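Local coordinates for Poly(A) RNA polymerase protein 2 (PDB 3NYB) that adds adenylate tails to RNA as the poly(A) polymerase subunit of TRAMP, a nuclear RNA surveillance complex, at residues I39-R42 and N43-S47; G89-S92 and R93-Y97; G159-E162 and L163-V167; K26-V29 and A30-P34. The protein carries 1 engineered substitution. All blocks are in the same frame, centred on the assembly; numbering follows the deposited sequence.

Contact 1: residues I39-R42 and N43-S47; sequences IEIR and NQTIS
T45 and I41 meet because T45 turns CG2 away from its own carbonyl carbon and back along the helix, with OG1 at chi1 83°, and this single rotation sets both of T45's side-chain contacts with the turn before. CG2 of T45 reaches CG2 of I41 at 3.9 Å, while OG1 swings to the R42 carbonyl. The setting is about two and a half turns of the alpha-helix 36-54, in the palm region of a nucleotidyltransferase-type polymerase. Its regular i to i+4 bonding runs N43 N to I39 O, Q44 N to E40 O and T45 N to I41 O, the last at 2.9 Å.

The R42 carbonyl has two donors. I46 N binds it at 3.0 Å, tilted 20° from the carbonyl plane, and the T45 hydroxyl adds a weak bond, OG1 to R42 O at 3.3 Å. T45 is buried, and its hydroxyl has this weak backbone partner in R42 O; its side chain also packs on S130.

N43 lies alongside I39, both side chains pointing the same way, with OD1 of N43 at 3.8 Å from CG2 of I39. Q44 runs out straight beyond CG, its aliphatic part resting on the E40 carbonyl, whereas E40 carries its carboxylate to R36 in a salt bridge within the same helix.

R42 leaves the helix toward the loop between strands 62-65 and 79-83. Its chain bends at chi3 (-48°), the side chain touches Y68 and P34, and NH2 is hydrogen-bonded to the hydroxyl OH of Y73.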
loop_
_atom_site.group_PDB
_atom_site.type_symbol
_atom_site.label_atom_id
_atom_site.label_comp_id
_atom_site.label_asym_id
_atom_site.label_seq_id
_atom_site.Cartn_x
_atom_site.Cartn_y
_atom_site.Cartn_z
ATOM N N ILE A 39 -22.214 -7.245 1.714
ATOM C CA ILE A 39 -22.493 -5.854 2.006
ATOM C C ILE A 39 -23.713 -5.769 2.912
ATOM O O ILE A 39 -23.729 -5.000 3.879
ATOM C CB ILE A 39 -22.779 -5.052 0.731
ATOM C CG1 ILE A 39 -21.552 -5.009 -0.188
ATOM C CG2 ILE A 39 -23.255 -3.668 1.094
ATOM C CD1 ILE A 39 -20.362 -4.335 0.417
ATOM N N GLU A 40 -24.737 -6.559 2.592
ATOM C CA GLU A 40 -25.981 -6.529 3.354
ATOM C C GLU A 40 -25.679 -6.769 4.818
ATOM O O GLU A 40 -26.067 -5.977 5.682
ATOM C CB GLU A 40 -26.986 -7.555 2.813
ATOM C CG GLU A 40 -27.643 -7.147 1.477
ATOM C CD GLU A 40 -28.309 -8.312 0.730
ATOM O OE1 GLU A 40 -28.390 -9.430 1.294
ATOM O OE2 GLU A 40 -28.749 -8.107 -0.429
ATOM N N ILE A 41 -24.952 -7.851 5.086
ATOM C CA ILE A 41 -24.581 -8.207 6.443
ATOM C C ILE A 41 -23.797 -7.089 7.124
ATOM O O ILE A 41 -24.072 -6.728 8.265
ATOM C CB ILE A 41 -23.733 -9.485 6.462
ATOM C CG1 ILE A 41 -24.554 -10.660 5.931
ATOM C CG2 ILE A 41 -23.275 -9.766 7.871
ATOM C CD1 ILE A 41 -23.729 -11.878 5.593
ATOM N N ARG A 42 -22.819 -6.539 6.417
ATOM C CA ARG A 42 -22.005 -5.484 6.988
ATOM C C ARG A 42 -22.892 -4.328 7.442
ATOM O O ARG A 42 -22.744 -3.825 8.552
ATOM C CB ARG A 42 -20.956 -5.015 5.990
ATOM C CG ARG A 42 -20.195 -3.792 6.433
ATOM C CD ARG A 42 -19.225 -3.316 5.355
ATOM N NE ARG A 42 -18.413 -4.396 4.799
ATOM C CZ ARG A 42 -17.775 -4.308 3.641
ATOM N NH1 ARG A 42 -17.869 -3.192 2.924
ATOM N NH2 ARG A 42 -17.055 -5.330 3.196
ATOM N N ASN A 43 -23.835 -3.923 6.605
ATOM C CA ASN A 43 -24.740 -2.836 6.985
ATOM C C ASN A 43 -25.598 -3.177 8.205
ATOM O O ASN A 43 -25.761 -2.356 9.096
ATOM C CB ASN A 43 -25.603 -2.389 5.799
ATOM C CG ASN A 43 -24.788 -1.689 4.725
ATOM O OD1 ASN A 43 -25.203 -1.594 3.574
ATOM N ND2 ASN A 43 -23.612 -1.198 5.101
ATOM N N GLN A 44 -26.126 -4.394 8.251
ATOM C CA GLN A 44 -26.920 -4.826 9.386
ATOM C C GLN A 44 -26.135 -4.713 10.670
ATOM O O GLN A 44 -26.606 -4.122 11.646
ATOM C CB GLN A 44 -27.336 -6.278 9.226
ATOM C CG GLN A 44 -28.157 -6.561 7.995
ATOM C CD GLN A 44 -28.583 -8.017 7.935
ATOM O OE1 GLN A 44 -28.502 -8.737 8.938
ATOM N NE2 GLN A 44 -29.037 -8.462 6.759
ATOM N N THR A 45 -24.939 -5.296 10.683
ATOM C CA THR A 45 -24.168 -5.330 11.919
ATOM C C THR A 45 -23.775 -3.924 12.349
ATOM O O THR A 45 -23.895 -3.579 13.523
ATOM C CB THR A 45 -22.928 -6.245 11.831
ATOM O OG1 THR A 45 -21.853 -5.532 11.228
ATOM C CG2 THR A 45 -23.236 -7.486 11.022
ATOM N N ILE A 46 -23.328 -3.110 11.398
ATOM C CA ILE A 46 -23.013 -1.717 11.694
ATOM C C ILE A 46 -24.236 -1.031 12.288
ATOM O O ILE A 46 -24.142 -0.322 13.284
ATOM C CB ILE A 46 -22.558 -0.948 10.439
ATOM C CG1 ILE A 46 -21.232 -1.505 9.920
ATOM C CG2 ILE A 46 -22.389 0.520 10.749
ATOM C CD1 ILE A 46 -20.124 -1.417 10.915
ATOM N N SER A 47 -25.393 -1.248 11.680
ATOM C CA SER A 47 -26.608 -0.610 12.162
ATOM C C SER A 47 -26.944 -1.127 13.555
ATOM O O SER A 47 -27.349 -0.363 14.426
ATOM C CB SER A 47 -27.773 -0.846 11.201
ATOM O OG SER A 47 -28.832 0.054 11.477
#

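Contact 2: residues G89-S92 and R93-Y97; sequences GKES and RNNLY
The carboxylate of E91 and the amides of N94 and N95 are three flat groups set steeply against one another: the E91 plane stands 76° from that of N94 and 72° from that of N95. Neither amide stacks on the acid. ND2 of N94 comes up to OE2 of E91 at 3.5 Å, a loose polar approach, and ND2 of N95 approaches the aliphatic CG of E91 at 3.3 Å. That nitrogen has its polar partner further back, in the carbonyl O of L87. One turn further on, and wholly within 93-97, Y97 lays a ring face over the R93 carbonyl, whose O sits 3.2 Å above the ring plane, toward the rim.

In E91, CG anti to the backbone N and a bend at chi2 (68°) together bring the carboxylate up to N94. Here the chain passes from the loop after strand 79-83 into helix 92-105 of the palm region. A turn precedes it, S92 N binding G89 O at 3.1 Å, with G89 at positive phi. The helical i to i+4 pattern then starts with N95 N to E91 O at 3.1 Å, followed by L96 N to S92 O at 3.0 Å.

E91 and N94 are exposed; R93 is exposed too, though its side chain touches P121 of strand 121-127. S92 and L96 are buried. Both touch P121 and F138, and L96 reaches on to I123 in the same strand. N95 sits between, packed on W57 and F138, with its CG 3.4 Å from the E91 O atom that its own backbone N binds.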
loop_
_atom_site.group_PDB
_atom_site.type_symbol
_atom_site.label_atom_id
_atom_site.label_comp_id
_atom_site.label_asym_id
_atom_site.label_seq_id
_atom_site.Cartn_x
_atom_site.Cartn_y
_atom_site.Cartn_z
ATOM N N GLY A 89 -12.556 14.319 23.209
ATOM C CA GLY A 89 -11.628 14.998 24.090
ATOM C C GLY A 89 -11.183 14.118 25.242
ATOM O O GLY A 89 -10.933 12.925 25.067
ATOM N N LYS A 90 -11.095 14.707 26.430
ATOM C CA LYS A 90 -10.575 14.008 27.601
ATOM C C LYS A 90 -11.603 13.053 28.202
ATOM O O LYS A 90 -11.271 12.182 29.015
ATOM C CB LYS A 90 -10.074 15.018 28.636
ATOM C CG LYS A 90 -8.837 15.770 28.167
ATOM C CD LYS A 90 -8.403 16.843 29.148
ATOM C CE LYS A 90 -6.974 17.290 28.862
ATOM N NZ LYS A 90 -6.786 17.697 27.441
ATOM N N GLU A 91 -12.852 13.205 27.780
ATOM C CA GLU A 91 -13.909 12.287 28.179
ATOM C C GLU A 91 -13.898 11.040 27.281
ATOM O O GLU A 91 -14.618 10.067 27.544
ATOM C CB GLU A 91 -15.264 12.998 28.109
ATOM C CG GLU A 91 -16.380 12.276 28.850
ATOM C CD GLU A 91 -16.188 12.285 30.355
ATOM O OE1 GLU A 91 -16.975 11.607 31.057
ATOM O OE2 GLU A 91 -15.253 12.967 30.832
ATOM N N SER A 92 -13.073 11.078 26.233
ATOM C CA SER A 92 -12.942 9.957 25.309
ATOM C C SER A 92 -12.849 8.571 25.992
ATOM O O SER A 92 -13.640 7.685 25.645
ATOM C CB SER A 92 -11.758 10.188 24.374
ATOM O OG SER A 92 -12.124 10.844 23.192
ATOM N N ARG A 93 -11.913 8.411 26.934
ATOM C CA ARG A 93 -11.637 7.120 27.490
ATOM C C ARG A 93 -12.791 6.668 28.352
ATOM O O ARG A 93 -13.319 5.529 28.184
ATOM C CB ARG A 93 -10.366 7.124 28.310
ATOM C CG ARG A 93 -9.139 6.949 27.395
ATOM C CD ARG A 93 -7.848 6.933 28.158
ATOM N NE ARG A 93 -6.695 6.770 27.257
ATOM C CZ ARG A 93 -6.295 7.703 26.386
ATOM N NH1 ARG A 93 -6.910 8.868 26.357
ATOM N NH2 ARG A 93 -5.289 7.502 25.542
ATOM N N ASN A 94 -13.091 7.467 29.380
ATOM C CA ASN A 94 -14.208 7.159 30.275
ATOM C C ASN A 94 -15.435 6.645 29.511
ATOM O O ASN A 94 -16.096 5.711 29.953
ATOM C CB ASN A 94 -14.592 8.433 30.998
ATOM C CG ASN A 94 -13.487 8.939 31.935
ATOM O OD1 ASN A 94 -12.587 8.197 32.409
ATOM N ND2 ASN A 94 -13.575 10.214 32.233
ATOM N N ASN A 95 -15.700 7.230 28.337
ATOM C CA ASN A 95 -16.865 6.869 27.496
ATOM C C ASN A 95 -16.633 5.558 26.751
ATOM O O ASN A 95 -17.568 4.800 26.510
ATOM C CB ASN A 95 -17.215 8.002 26.509
ATOM C CG ASN A 95 -17.910 9.189 27.209
ATOM O OD1 ASN A 95 -18.474 9.036 28.307
ATOM N ND2 ASN A 95 -17.896 10.353 26.573
ATOM N N LEU A 96 -15.385 5.299 26.365
ATOM C CA LEU A 96 -15.066 4.014 25.762
ATOM C C LEU A 96 -15.255 2.877 26.783
ATOM O O LEU A 96 -15.800 1.823 26.443
ATOM C CB LEU A 96 -13.660 3.994 25.151
ATOM C CG LEU A 96 -13.381 4.804 23.873
ATOM C CD1 LEU A 96 -11.888 5.080 23.682
ATOM C CD2 LEU A 96 -13.939 4.134 22.627
ATOM N N TYR A 97 -14.815 3.082 28.026
ATOM C CA TYR A 97 -14.999 2.061 29.058
ATOM C C TYR A 97 -16.478 1.699 29.185
ATOM O O TYR A 97 -16.830 0.527 29.352
ATOM C CB TYR A 97 -14.441 2.517 30.411
ATOM C CG TYR A 97 -13.009 2.998 30.362
ATOM C CD1 TYR A 97 -12.609 4.133 31.068
ATOM C CD2 TYR A 97 -12.057 2.331 29.597
ATOM C CE1 TYR A 97 -11.303 4.581 31.025
ATOM C CE2 TYR A 97 -10.747 2.771 29.548
ATOM C CZ TYR A 97 -10.373 3.896 30.264
ATOM O OH TYR A 97 -9.069 4.337 30.212
#

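Contact 3: residues G159-E162 and L163-V167; sequences GLRE and LVLIV
Four successive i to i+4 bonds join 159-162 to 163-167, from L163 N to G159 O at 3.1 Å through V164 N to L160 O and L165 N to R161 O, ending with I166 N to E162 O at 3.2 Å. This is the first stretch of alpha-helix 160-173, with G159 at the N-cap; its phi of 108° suits a residue without a side chain.

L160 and V164 meet obliquely through methyls, CD1 to CG2 at 3.8 Å, on the side facing helix 186-198. L160, L163 and V164 all touch V193 of that helix, and L163 also touches L217 of helix 214-228.

The other pair is mixed. R161 sends its chain out extended, CG anti to the backbone N, and L165 lays CD1 over one face of the guanidinium, 3.7 Å above its plane and offset toward the rim. The guanidinium nitrogens also have polar partners: NH2 is probably hydrogen-bonded to OG of S33. V29 of helix 17-31 touches both R161 and L165. Next to NH2, on the same side of the guanidinium, NE of R161 is hydrogen-bonded to the backbone O of D71.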
loop_
_atom_site.group_PDB
_atom_site.type_symbol
_atom_site.label_atom_id
_atom_site.label_comp_id
_atom_site.label_asym_id
_atom_site.label_seq_id
_atom_site.Cartn_x
_atom_site.Cartn_y
_atom_site.Cartn_z
ATOM N N GLY A 159 -5.307 2.509 -11.230
ATOM C CA GLY A 159 -4.378 1.492 -10.784
ATOM C C GLY A 159 -4.052 1.608 -9.314
ATOM O O GLY A 159 -3.542 0.665 -8.698
ATOM N N LEU A 160 -4.352 2.768 -8.742
ATOM C CA LEU A 160 -4.013 3.024 -7.348
ATOM C C LEU A 160 -4.581 1.962 -6.384
ATOM O O LEU A 160 -3.835 1.350 -5.621
ATOM C CB LEU A 160 -4.462 4.422 -6.941
ATOM C CG LEU A 160 -3.965 4.842 -5.563
ATOM C CD1 LEU A 160 -2.459 4.588 -5.419
ATOM C CD2 LEU A 160 -4.313 6.289 -5.279
ATOM N N ARG A 161 -5.893 1.743 -6.430
ATOM C CA ARG A 161 -6.522 0.745 -5.580
ATOM C C ARG A 161 -5.887 -0.651 -5.714
ATOM O O ARG A 161 -5.560 -1.290 -4.712
ATOM C CB ARG A 161 -8.032 0.679 -5.854
ATOM C CG ARG A 161 -8.745 -0.442 -5.100
ATOM C CD ARG A 161 -10.263 -0.322 -5.106
ATOM N NE ARG A 161 -10.885 -1.490 -4.479
ATOM C CZ ARG A 161 -11.279 -2.585 -5.127
ATOM N NH1 ARG A 161 -11.143 -2.688 -6.437
ATOM N NH2 ARG A 161 -11.822 -3.586 -4.456
ATOM N N GLU A 162 -5.710 -1.121 -6.946
ATOM C CA GLU A 162 -5.207 -2.474 -7.187
ATOM C C GLU A 162 -3.819 -2.677 -6.615
ATOM O O GLU A 162 -3.559 -3.670 -5.944
ATOM C CB GLU A 162 -5.157 -2.783 -8.683
ATOM C CG GLU A 162 -6.507 -2.961 -9.350
ATOM C CD GLU A 162 -7.287 -1.667 -9.463
ATOM O OE1 GLU A 162 -8.498 -1.754 -9.756
ATOM O OE2 GLU A 162 -6.703 -0.571 -9.252
ATOM N N LEU A 163 -2.916 -1.742 -6.894
ATOM C CA LEU A 163 -1.561 -1.882 -6.393
ATOM C C LEU A 163 -1.528 -1.758 -4.875
ATOM O O LEU A 163 -0.786 -2.471 -4.207
ATOM C CB LEU A 163 -0.608 -0.894 -7.066
ATOM C CG LEU A 163 -0.360 -1.232 -8.536
ATOM C CD1 LEU A 163 0.847 -0.489 -9.069
ATOM C CD2 LEU A 163 -0.166 -2.725 -8.690
ATOM N N VAL A 164 -2.350 -0.873 -4.325
ATOM C CA VAL A 164 -2.415 -0.729 -2.875
ATOM C C VAL A 164 -2.868 -2.026 -2.208
ATOM O O VAL A 164 -2.275 -2.467 -1.215
ATOM C CB VAL A 164 -3.318 0.435 -2.456
ATOM C CG1 VAL A 164 -3.553 0.404 -0.968
ATOM C CG2 VAL A 164 -2.675 1.759 -2.856
ATOM N N LEU A 165 -3.898 -2.660 -2.762
ATOM C CA LEU A 165 -4.361 -3.918 -2.194
ATOM C C LEU A 165 -3.252 -4.973 -2.199
ATOM O O LEU A 165 -3.018 -5.633 -1.198
ATOM C CB LEU A 165 -5.613 -4.414 -2.908
ATOM C CG LEU A 165 -6.856 -3.582 -2.589
ATOM C CD1 LEU A 165 -8.050 -4.031 -3.435
ATOM C CD2 LEU A 165 -7.168 -3.646 -1.099
ATOM N N ILE A 166 -2.551 -5.109 -3.316
ATOM C CA ILE A 166 -1.456 -6.070 -3.401
ATOM C C ILE A 166 -0.360 -5.786 -2.381
ATOM O O ILE A 166 0.032 -6.663 -1.609
ATOM C CB ILE A 166 -0.835 -6.082 -4.792
ATOM C CG1 ILE A 166 -1.910 -6.337 -5.842
ATOM C CG2 ILE A 166 0.224 -7.152 -4.875
ATOM C CD1 ILE A 166 -2.556 -7.685 -5.722
ATOM N N VAL A 167 0.131 -4.552 -2.383
ATOM C CA VAL A 167 1.160 -4.136 -1.444
ATOM C C VAL A 167 0.674 -4.290 -0.002
ATOM O O VAL A 167 1.455 -4.607 0.903
ATOM C CB VAL A 167 1.564 -2.673 -1.686
ATOM C CG1 VAL A 167 2.773 -2.306 -0.843
ATOM C CG2 VAL A 167 1.872 -2.449 -3.142
#

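Contact 4: residues K26-V29 and A30-P34; sequences KDFV and AYISP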
loop_
_atom_site.group_PDB
_atom_site.type_symbol
_atom_site.label_atom_id
_atom_site.label_comp_id
_atom_site.label_asym_id
_atom_site.label_seq_id
_atom_site.Cartn_x
_atom_site.Cartn_y
_atom_site.Cartn_z
ATOM N N LYS A 26 -5.817 -8.590 -11.124
ATOM C CA LYS A 26 -7.245 -8.318 -11.229
ATOM C C LYS A 26 -8.100 -9.453 -10.664
ATOM O O LYS A 26 -9.201 -9.229 -10.147
ATOM C CB LYS A 26 -7.645 -8.064 -12.682
ATOM C CG LYS A 26 -7.244 -6.700 -13.224
ATOM C CD LYS A 26 -7.729 -6.525 -14.652
ATOM C CE LYS A 26 -6.715 -5.748 -15.510
ATOM N NZ LYS A 26 -7.075 -4.323 -15.741
ATOM N N ASP A 27 -7.607 -10.679 -10.763
ATOM C CA ASP A 27 -8.376 -11.811 -10.259
ATOM C C ASP A 27 -8.427 -11.782 -8.740
ATOM O O ASP A 27 -9.504 -11.875 -8.138
ATOM C CB ASP A 27 -7.796 -13.120 -10.770
ATOM C CG ASP A 27 -8.001 -13.289 -12.265
ATOM O OD1 ASP A 27 -8.905 -12.607 -12.808
ATOM O OD2 ASP A 27 -7.270 -14.097 -12.890
ATOM N N PHE A 28 -7.252 -11.627 -8.139
ATOM C CA PHE A 28 -7.112 -11.484 -6.699
ATOM C C PHE A 28 -7.967 -10.343 -6.152
ATOM O O PHE A 28 -8.751 -10.541 -5.225
ATOM C CB PHE A 28 -5.643 -11.247 -6.318
ATOM C CG PHE A 28 -5.433 -11.028 -4.843
ATOM C CD1 PHE A 28 -5.376 -12.099 -3.969
ATOM C CD2 PHE A 28 -5.310 -9.753 -4.330
ATOM C CE1 PHE A 28 -5.195 -11.896 -2.621
ATOM C CE2 PHE A 28 -5.126 -9.548 -2.978
ATOM C CZ PHE A 28 -5.069 -10.614 -2.126
ATOM N N VAL A 29 -7.798 -9.154 -6.725
ATOM C CA VAL A 29 -8.544 -7.974 -6.301
ATOM C C VAL A 29 -10.048 -8.204 -6.348
ATOM O O VAL A 29 -10.772 -7.770 -5.462
ATOM C CB VAL A 29 -8.199 -6.726 -7.153
ATOM C CG1 VAL A 29 -9.088 -5.533 -6.769
ATOM C CG2 VAL A 29 -6.744 -6.370 -6.989
ATOM N N ALA A 30 -10.524 -8.880 -7.383
ATOM C CA ALA A 30 -11.954 -9.142 -7.474
ATOM C C ALA A 30 -12.348 -10.183 -6.437
ATOM O O ALA A 30 -13.412 -10.087 -5.814
ATOM C CB ALA A 30 -12.348 -9.591 -8.887
ATOM N N TYR A 31 -11.478 -11.167 -6.239
ATOM C CA TYR A 31 -11.744 -12.195 -5.245
ATOM C C TYR A 31 -11.827 -11.615 -3.817
ATOM O O TYR A 31 -12.626 -12.079 -2.990
ATOM C CB TYR A 31 -10.692 -13.299 -5.332
ATOM C CG TYR A 31 -10.859 -14.368 -4.292
ATOM C CD1 TYR A 31 -11.751 -15.423 -4.489
ATOM C CD2 TYR A 31 -10.143 -14.324 -3.101
ATOM C CE1 TYR A 31 -11.915 -16.419 -3.539
ATOM C CE2 TYR A 31 -10.307 -15.322 -2.130
ATOM C CZ TYR A 31 -11.189 -16.364 -2.366
ATOM O OH TYR A 31 -11.367 -17.338 -1.423
ATOM N N ILE A 32 -11.009 -10.599 -3.535
ATOM C CA ILE A 32 -10.991 -9.973 -2.213
ATOM C C ILE A 32 -12.035 -8.851 -2.150
ATOM O O ILE A 32 -12.150 -8.140 -1.163
ATOM C CB ILE A 32 -9.598 -9.408 -1.876
ATOM C CG1 ILE A 32 -9.293 -8.187 -2.747
ATOM C CG2 ILE A 32 -8.532 -10.478 -2.050
ATOM C CD1 ILE A 32 -8.056 -7.428 -2.322
ATOM N N SER A 33 -12.810 -8.709 -3.216
ATOM C CA SER A 33 -13.786 -7.629 -3.299
ATOM C C SER A 33 -15.179 -8.171 -2.895
ATOM O O SER A 33 -15.484 -9.340 -3.128
ATOM C CB SER A 33 -13.786 -7.012 -4.699
ATOM O OG SER A 33 -12.533 -6.420 -4.995
ATOM N N PRO A 34 -16.014 -7.336 -2.251
ATOM C CA PRO A 34 -17.202 -7.854 -1.549
ATOM C C PRO A 34 -18.350 -8.249 -2.460
ATOM O O PRO A 34 -18.425 -7.815 -3.607
ATOM C CB PRO A 34 -17.635 -6.667 -0.685
ATOM C CG PRO A 34 -17.189 -5.485 -1.467
ATOM C CD PRO A 34 -15.827 -5.898 -1.990
#
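The aromatic contact is a CH-pi one. CG2 of I32 sits over one face of the F28 ring, 3.6 Å from its centroid and 16° off the normal, with CZ of F28 its nearest ring atom at 3.5 Å. F28 holds CG anti to its backbone N (chi1 177°), which swings the ring forward along the helix under the isoleucine. W5 meets the same phenyl ring edge-to-face.

The backbone bonds come next. A30 N reaches K26 O, Y31 N binds D27 O at 2.8 Å, and I32 N binds F28 O at 2.8 Å. These are the closing turns of alpha-helix 17-31: after Y31 the chain turns off, with S33 N returning to A30 O at 3.0 Å, and heads for P34 and the next helix.

Apolar packing adds CD1 of I32 against CE2 of F28 at 3.7 Å. Both residues are buried, I32 under L165 and F28 against I166 of helix 160-173. The polar ends turn to other partners: NZ of K26 bonds O of K211, and OD2 of D27 bonds NE2 of H11.

Along the chain the order is contact 4, contact 1, contact 2, contact 3, and each is local to one helix or its end. Contact 4 closes helix 17-31 and contact 1 lies on helix 36-54, their centres about 20 Å apart but touching through P34. Contact 3, on helix 160-173, lies nearest the middle of the chain and packs directly on contact 4, with centres about 11 Å apart. Contact 2, at the start of helix 92-105 beside the five-stranded sheet, is remote: about 26 Å from contact 1 and 36 Å from contact 3, centre to centre. Helix 17-31 touches both helix 36-54, through P34 just beyond its end, and helix 160-173, which is probably part of the central domain.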